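Local coordinates for protein DELTA1-pyrroline-2-carboxylate reductase (Thermococcus litoralis DSM 5473, PDB 6T3E) that reduces Delta1-pyrroline-2-carboxylate to L-proline with a nicotinamide cofactor, as a member of the ornithine cyclodeaminase/mu-crystallin family, at residues Ser263-Asp268 against Glu291-Ala296. Sequence-based numbering, arbitrary orientation.
Sequences SKLVVD and EGHIHA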
loop_
_atom_site.group_PDB
_atom_site.type_symbol
_atom_site.label_atom_id
_atom_site.label_comp_id
_atom_site.label_asym_id
_atom_site.label_seq_id
_atom_site.Cartn_x
_atom_site.Cartn_y
_atom_site.Cartn_z
ATOM N N SER B 263 5.625 8.566 -32.902
ATOM C CA SER B 263 4.578 7.562 -32.813
ATOM C C SER B 263 3.257 8.158 -32.353
ATOM O O SER B 263 3.197 9.250 -31.778
ATOM C CB SER B 263 4.966 6.434 -31.850
ATOM O OG SER B 263 5.961 5.592 -32.396
ATOM N N LYS B 264 2.196 7.400 -32.623
ATOM C CA LYS B 264 0.877 7.642 -32.052
ATOM C C LYS B 264 0.867 7.011 -30.667
ATOM O O LYS B 264 0.866 5.781 -30.541
ATOM C CB LYS B 264 -0.207 7.047 -32.951
ATOM C CG LYS B 264 -1.601 7.615 -32.725
ATOM C CD LYS B 264 -2.670 6.638 -33.165
ATOM C CE LYS B 264 -3.754 7.326 -33.957
ATOM N NZ LYS B 264 -4.774 6.358 -34.425
ATOM N N LEU B 265 0.859 7.852 -29.633
ATOM C CA LEU B 265 1.173 7.429 -28.273
ATOM C C LEU B 265 -0.087 7.029 -27.508
ATOM O O LEU B 265 -1.005 7.839 -27.335
ATOM C CB LEU B 265 1.921 8.549 -27.550
ATOM C CG LEU B 265 2.334 8.316 -26.098
ATOM C CD1 LEU B 265 3.119 7.024 -25.973
ATOM C CD2 LEU B 265 3.156 9.493 -25.586
ATOM N N VAL B 266 -0.115 5.791 -27.018
ATOM C CA VAL B 266 -1.158 5.310 -26.118
ATOM C C VAL B 266 -0.492 4.884 -24.817
ATOM O O VAL B 266 0.537 4.199 -24.836
ATOM C CB VAL B 266 -1.972 4.151 -26.730
ATOM C CG1 VAL B 266 -2.927 3.569 -25.700
ATOM C CG2 VAL B 266 -2.744 4.626 -27.955
ATOM N N VAL B 267 -1.079 5.288 -23.692
ATOM C CA VAL B 267 -0.526 5.019 -22.373
ATOM C C VAL B 267 -1.503 4.149 -21.599
ATOM O O VAL B 267 -2.711 4.170 -21.853
ATOM C CB VAL B 267 -0.237 6.325 -21.603
ATOM C CG1 VAL B 267 0.736 7.200 -22.393
ATOM C CG2 VAL B 267 -1.525 7.064 -21.318
ATOM N N ASP B 268 -0.974 3.361 -20.657
ATOM C CA ASP B 268 -1.856 2.573 -19.801
ATOM C C ASP B 268 -2.706 3.482 -18.925
ATOM O O ASP B 268 -3.918 3.294 -18.808
ATOM C CB ASP B 268 -1.043 1.576 -18.957
ATOM C CG ASP B 268 0.053 2.232 -18.150
ATOM O OD1 ASP B 268 -0.035 2.240 -16.903
ATOM O OD2 ASP B 268 1.010 2.749 -18.763
ATOM N N GLU B 291 1.883 17.320 -23.305
ATOM C CA GLU B 291 0.888 16.408 -22.749
ATOM C C GLU B 291 -0.144 15.983 -23.785
ATOM O O GLU B 291 -0.748 14.910 -23.656
ATOM C CB GLU B 291 0.197 17.066 -21.557
ATOM C CG GLU B 291 -0.652 16.127 -20.737
ATOM C CD GLU B 291 -1.092 16.748 -19.427
ATOM O OE1 GLU B 291 -0.306 17.533 -18.842
ATOM O OE2 GLU B 291 -2.222 16.442 -18.985
ATOM N N GLY B 292 -0.379 16.818 -24.799
ATOM C CA GLY B 292 -1.322 16.520 -25.863
ATOM C C GLY B 292 -0.856 15.473 -26.853
ATOM O O GLY B 292 -1.676 14.994 -27.644
ATOM N N HIS B 293 0.439 15.130 -26.842
ATOM C CA HIS B 293 0.968 14.090 -27.721
ATOM C C HIS B 293 0.418 12.707 -27.378
ATOM O O HIS B 293 0.503 11.799 -28.213
ATOM C CB HIS B 293 2.499 14.083 -27.651
ATOM C CG HIS B 293 3.145 13.178 -28.650
ATOM N ND1 HIS B 293 2.948 13.309 -30.008
ATOM C CD2 HIS B 293 3.978 12.123 -28.491
ATOM C CE1 HIS B 293 3.633 12.376 -30.643
ATOM N NE2 HIS B 293 4.268 11.643 -29.746
ATOM N N ILE B 294 -0.132 12.536 -26.177
ATOM C CA ILE B 294 -0.814 11.308 -25.780
ATOM C C ILE B 294 -2.140 11.251 -26.529
ATOM O O ILE B 294 -3.028 12.080 -26.299
ATOM C CB ILE B 294 -1.033 11.244 -24.262
ATOM C CG1 ILE B 294 0.277 10.935 -23.538
ATOM C CG2 ILE B 294 -2.108 10.209 -23.912
ATOM C CD1 ILE B 294 0.244 11.240 -22.048
ATOM N N HIS B 295 -2.272 10.286 -27.440
ATOM C CA HIS B 295 -3.506 10.164 -28.209
ATOM C C HIS B 295 -4.664 9.734 -27.321
ATOM O O HIS B 295 -5.740 10.338 -27.351
ATOM C CB HIS B 295 -3.321 9.168 -29.353
ATOM C CG HIS B 295 -4.608 8.715 -29.973
ATOM N ND1 HIS B 295 -5.374 9.530 -30.780
ATOM C CD2 HIS B 295 -5.259 7.529 -29.912
ATOM C CE1 HIS B 295 -6.439 8.866 -31.190
ATOM N NE2 HIS B 295 -6.393 7.649 -30.679
ATOM N N ALA B 296 -4.453 8.705 -26.507
ATOM C CA ALA B 296 -5.526 8.163 -25.694
ATOM C C ALA B 296 -4.951 7.272 -24.602
ATOM O O ALA B 296 -3.859 6.712 -24.731
ATOM C CB ALA B 296 -6.519 7.370 -26.552
#
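Leu-265 and Val-267 meet Ile-294 through apolar branches. Ile-294 CG1 touches both, 3.8 Å from Leu-265 CD2 and 3.9 Å from Val-267 CG1. Val-267 carries CG1 anti to its carbonyl carbon (chi1 -58°), which brings that methyl to the isoleucine's long arm while CG2 sits by Ile-294 CG2. Branched, nonpolar residues suit a site also covered by helix 270-276, where Val-267 reaches Val-273. Cutting Val-267 back to an alanine removes both methyls, which would probably leave a gap between Ile-294 and Val-273 and let the isoleucine arm turn more freely.

Two backbone hydrogen bonds join the strands. His-295 N donates to Leu-265 O at 2.8 Å in a bent bond, whereas Val-267 N reaches Ala-296 O at 3.3 Å with a straighter N-H (158°). Ala-296 O also receives the CA-H of Val-266, and the small alanine shares a face of the sheet with Val-266, where both touch Ile-301 of helix 298-303.

These strands lie side by side at one end of the parallel sheet in the Rossmann-type dinucleotide-binding domain, linked by a beta-alpha-beta crossover through helices 270-276 and 278-286. Within this chain 294-297 is the edge strand, and its short segment runs 64° from its neighbour; few residues pair. On its other side, 264-267 hydrogen-bonds to strand 316-319.

Lys-264 makes a CH-pi contact, with CE over the centre of one face of the His-295 ring, 4.1 Å from its centroid. Its long aliphatic chain can cover the imidazole and still carry its charge on to a salt bridge with Glu-310; NZ also bonds to Gly-308 O, and His-295 NE2 to Lys-307 O. His-293 brings CD2 to Leu-265 CD2 (4.0 Å) and bonds through NE2 to Val-260 O, each imidazole packing while serving a backbone carbonyl.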